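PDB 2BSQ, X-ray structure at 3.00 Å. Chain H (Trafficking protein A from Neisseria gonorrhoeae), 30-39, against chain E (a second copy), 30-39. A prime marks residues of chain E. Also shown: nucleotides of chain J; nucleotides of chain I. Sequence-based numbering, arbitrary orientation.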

# COMPACT_ATOMS: atom_id res chain seq x y z
N GLU H 30 10.78 9.37 17.82
CA GLU H 30 11.69 8.25 17.63
C GLU H 30 12.62 8.05 18.80
O GLU H 30 12.71 6.96 19.35
CB GLU H 30 12.52 8.44 16.36
CG GLU H 30 12.06 7.59 15.21
CD GLU H 30 12.10 6.10 15.52
OE1 GLU H 30 13.19 5.61 15.91
OE2 GLU H 30 11.05 5.43 15.37
N ILE H 31 13.34 9.10 19.19
CA ILE H 31 14.24 8.98 20.32
C ILE H 31 13.39 8.51 21.48
O ILE H 31 13.65 7.46 22.08
CB ILE H 31 14.86 10.33 20.71
CG1 ILE H 31 15.39 11.04 19.47
CG2 ILE H 31 16.00 10.11 21.68
CD1 ILE H 31 16.26 10.16 18.63
N ARG H 32 12.35 9.29 21.77
CA ARG H 32 11.43 9.00 22.85
C ARG H 32 11.04 7.51 22.82
O ARG H 32 11.08 6.83 23.84
CB ARG H 32 10.20 9.90 22.68
CG ARG H 32 9.30 10.07 23.89
CD ARG H 32 8.06 10.90 23.52
NE ARG H 32 8.41 12.28 23.18
CZ ARG H 32 8.02 12.92 22.08
NH1 ARG H 32 7.24 12.33 21.19
NH2 ARG H 32 8.41 14.17 21.87
N LEU H 33 10.69 7.01 21.64
CA LEU H 33 10.30 5.61 21.50
C LEU H 33 11.48 4.66 21.70
O LEU H 33 11.35 3.58 22.24
CB LEU H 33 9.66 5.38 20.13
CG LEU H 33 9.15 3.99 19.71
CD1 LEU H 33 10.28 3.17 19.12
CD2 LEU H 33 8.52 3.27 20.88
N ILE H 34 12.66 5.07 21.25
CA ILE H 34 13.82 4.22 21.42
C ILE H 34 14.12 4.10 22.89
O ILE H 34 14.14 3.00 23.44
CB ILE H 34 15.03 4.80 20.68
CG1 ILE H 34 14.80 4.67 19.17
CG2 ILE H 34 16.29 4.10 21.13
CD1 ILE H 34 15.89 5.22 18.32
N LEU H 35 14.34 5.24 23.54
CA LEU H 35 14.62 5.25 24.97
C LEU H 35 13.54 4.44 25.68
O LEU H 35 13.85 3.62 26.55
CB LEU H 35 14.64 6.69 25.48
CG LEU H 35 15.99 7.40 25.46
CD1 LEU H 35 16.98 6.69 24.59
CD2 LEU H 35 15.78 8.82 24.99
N ASP H 36 12.28 4.66 25.31
CA ASP H 36 11.18 3.93 25.91
C ASP H 36 11.35 2.42 25.79
O ASP H 36 11.08 1.69 26.72
CB ASP H 36 9.85 4.34 25.28
CG ASP H 36 9.25 5.58 25.93
OD1 ASP H 36 8.12 5.98 25.54
OD2 ASP H 36 9.89 6.15 26.85
N ASN H 37 11.81 1.95 24.64
CA ASN H 37 12.00 0.52 24.48
C ASN H 37 13.15 0.02 25.34
O ASN H 37 13.06 -1.07 25.91
CB ASN H 37 12.23 0.16 23.01
CG ASN H 37 10.97 0.31 22.19
OD1 ASN H 37 9.87 0.28 22.73
ND2 ASN H 37 11.13 0.46 20.88
N ILE H 38 14.21 0.81 25.44
CA ILE H 38 15.36 0.43 26.26
C ILE H 38 14.87 0.17 27.69
O ILE H 38 15.11 -0.89 28.26
CB ILE H 38 16.39 1.57 26.34
CG1 ILE H 38 16.85 1.99 24.95
CG2 ILE H 38 17.60 1.12 27.15
CD1 ILE H 38 17.86 1.05 24.36
N ALA H 39 14.19 1.16 28.25
CA ALA H 39 13.68 1.07 29.61
C ALA H 39 12.85 -0.19 29.85
O ALA H 39 12.93 -0.80 30.91
CB ALA H 39 12.85 2.29 29.91
P DT J 5 29.34 14.87 28.15
OP1 DT J 5 29.77 13.45 28.20
OP2 DT J 5 28.77 15.45 26.91
O5' DT J 5 28.31 15.10 29.33
C5' DT J 5 28.23 16.38 29.92
C4' DT J 5 27.51 16.29 31.23
O4' DT J 5 27.53 17.62 31.79
C3' DT J 5 26.04 15.92 31.09
O3' DT J 5 25.63 15.22 32.28
C2' DT J 5 25.37 17.27 30.88
C1' DT J 5 26.28 18.25 31.63
N1 DT J 5 26.52 19.56 30.97
C2 DT J 5 26.27 20.70 31.70
O2 DT J 5 25.89 20.67 32.87
N3 DT J 5 26.49 21.87 31.02
C4 DT J 5 26.92 22.02 29.72
O4 DT J 5 27.06 23.14 29.24
C5 DT J 5 27.17 20.79 29.01
C7 DT J 5 27.65 20.87 27.59
C6 DT J 5 26.97 19.63 29.66
P DT I 25 6.29 15.59 18.76
OP1 DT I 25 6.24 14.28 18.05
OP2 DT I 25 6.97 15.68 20.07
O5' DT I 25 6.93 16.66 17.79
C5' DT I 25 8.30 16.93 17.87
C4' DT I 25 8.86 17.10 16.49
O4' DT I 25 8.27 18.34 16.02
C3' DT I 25 10.38 17.29 16.51
O3' DT I 25 11.10 16.35 15.70
C2' DT I 25 10.60 18.77 16.28
C1' DT I 25 9.24 19.38 15.95
N1 DT I 25 8.84 20.46 16.91
C2 DT I 25 8.95 21.78 16.48
O2 DT I 25 9.38 22.08 15.37
N3 DT I 25 8.56 22.72 17.40
C4 DT I 25 8.09 22.50 18.68
O4 DT I 25 7.77 23.44 19.39
C5 DT I 25 8.02 21.12 19.07
C7 DT I 25 7.56 20.81 20.46
C6 DT I 25 8.38 20.18 18.18
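Chain E, residues 30-39: EIRLILDNIA

Chain E lies across chain H as a second α-helix, and both stretches are helical from end to end, each continuing a helix that starts earlier and runs on later. In chain E the evidence is the i to i+4 ladder: Ile34′ N donates to Glu30′ O at 2.9 Å, Leu35′ N to Ile31′ O at 2.8 Å and Asp36′ N to Arg32′ O at 2.7 Å. The helix axes approach to 11.1 Å with an angle of 99° between their N-to-C directions, so the helices cross almost at right angles. Such a crossing confines contact to a short patch, and the two stretches together bury 335 Å².

The backbone register is reciprocal. Ile31 CA lies 8.0 Å from Leu35′ CA, and Leu35 CA lies 7.9 Å from Ile31′ CA, as expected of two copies related by an approximate twofold. No hydrogen bond spans the stretches; every contact between them is apolar, made by residues 31, 34, 35 and 38 of each chain.

Side-chain conformations show where the symmetry is only approximate. The CA-to-CB bonds of Ile34 and Ile34′ both point toward the partner, but chi1 is m (-70°) in Ile34 and p (64°) in Ile34′. With chi2 t in both, CD1 is extended in each case and meets the equivalent pair of residues, 35 and 38 of the other chain, but with the order of closeness reversed: Ile34 CD1 lies 3.2 Å from Ile38′ CD1 and 4.0 Å from Leu35′ CD1, whereas Ile34′ CD1 comes within 3.1 Å of Leu35 CD1 and 4.5 Å of Ile38 CG1. Ile38 is m, m, while Ile38′ is p, t, an extended form that carries its CD1 to the 3.2 Å contact. The two shortest separations are tight for carbon atoms, and at 3.00 Å resolution the exact rotamers deserve caution.

Residues 31 and 35 start sideways in both chains, and their ends come nearer. Ile31 and Ile31′ share the m, m conformation, placing Ile31 CD1 4.0 Å from Leu35′ CD2 and Ile31′ CD1 3.7 Å from Leu35 CD2. The leucines are less regular: Leu35 has chi2 between wells at 16°, and Leu35′ has chi1 between wells at -123°.

Arg32 and Arg32′, out of reach of the opposing helix, each turn to DNA. Arg32 NH2 donates to OP2 of DT25 in chain I at 2.8 Å with an angle of 154°; Arg32′ NH2 reaches OP2 of DT5 in chain J at 2.6 Å, but its 117° angle makes that bond weak.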

# COMPACT_ATOMS: atom_id res chain seq x y z
N GLU E 30 25.25 8.40 27.26
CA GLU E 30 24.56 7.12 27.10
C GLU E 30 23.52 7.17 25.97
O GLU E 30 23.35 6.19 25.25
CB GLU E 30 23.86 6.71 28.40
CG GLU E 30 23.32 5.30 28.37
CD GLU E 30 24.41 4.29 28.06
OE1 GLU E 30 24.08 3.12 27.76
OE2 GLU E 30 25.60 4.67 28.11
N ILE E 31 22.84 8.31 25.84
CA ILE E 31 21.84 8.50 24.78
C ILE E 31 22.62 8.45 23.47
O ILE E 31 22.28 7.68 22.55
CB ILE E 31 21.14 9.88 24.85
CG1 ILE E 31 20.50 10.10 26.22
CG2 ILE E 31 20.05 9.95 23.78
CD1 ILE E 31 19.16 9.47 26.37
N ARG E 32 23.68 9.28 23.39
CA ARG E 32 24.53 9.33 22.22
C ARG E 32 24.92 7.93 21.78
O ARG E 32 24.84 7.61 20.60
CB ARG E 32 25.81 10.13 22.51
CG ARG E 32 25.79 11.56 22.00
CD ARG E 32 27.19 12.14 21.98
NE ARG E 32 27.69 12.49 23.30
CZ ARG E 32 27.31 13.56 23.98
NH1 ARG E 32 26.43 14.39 23.46
NH2 ARG E 32 27.79 13.81 25.20
N LEU E 33 25.33 7.10 22.72
CA LEU E 33 25.76 5.74 22.39
C LEU E 33 24.64 4.77 22.04
O LEU E 33 24.80 3.96 21.13
CB LEU E 33 26.62 5.16 23.52
CG LEU E 33 27.17 3.74 23.33
CD1 LEU E 33 27.85 3.61 21.96
CD2 LEU E 33 28.15 3.43 24.44
N ILE E 34 23.51 4.82 22.73
CA ILE E 34 22.44 3.88 22.38
C ILE E 34 21.91 4.29 21.03
O ILE E 34 21.34 3.47 20.31
CB ILE E 34 21.27 3.85 23.42
CG1 ILE E 34 20.55 5.18 23.46
CG2 ILE E 34 21.79 3.57 24.84
CD1 ILE E 34 19.79 5.37 24.77
N LEU E 35 22.11 5.55 20.68
CA LEU E 35 21.67 6.09 19.40
C LEU E 35 22.66 5.69 18.33
O LEU E 35 22.33 5.01 17.36
CB LEU E 35 21.57 7.60 19.49
CG LEU E 35 20.18 8.13 19.15
CD1 LEU E 35 19.12 7.22 19.71
CD2 LEU E 35 20.04 9.51 19.72
N ASP E 36 23.90 6.12 18.51
CA ASP E 36 24.97 5.80 17.59
C ASP E 36 24.99 4.29 17.28
O ASP E 36 25.24 3.89 16.15
CB ASP E 36 26.31 6.25 18.18
CG ASP E 36 26.85 7.53 17.52
OD1 ASP E 36 27.39 7.41 16.39
OD2 ASP E 36 26.73 8.64 18.09
N ASN E 37 24.69 3.47 18.27
CA ASN E 37 24.70 2.02 18.06
C ASN E 37 23.67 1.53 17.06
O ASN E 37 23.99 0.73 16.18
CB ASN E 37 24.51 1.30 19.40
CG ASN E 37 25.82 1.15 20.16
OD1 ASN E 37 25.83 1.12 21.39
ND2 ASN E 37 26.92 1.03 19.44
N ILE E 38 22.43 1.99 17.16
CA ILE E 38 21.42 1.53 16.22
C ILE E 38 21.69 2.14 14.84
O ILE E 38 21.39 1.53 13.81
CB ILE E 38 20.02 1.92 16.67
CG1 ILE E 38 19.82 3.42 16.49
CG2 ILE E 38 19.82 1.55 18.12
CD1 ILE E 38 18.47 3.86 16.94
N ALA E 39 22.26 3.34 14.84
CA ALA E 39 22.58 4.02 13.59
C ALA E 39 23.54 3.17 12.79
O ALA E 39 23.33 2.94 11.60
CB ALA E 39 23.19 5.38 13.87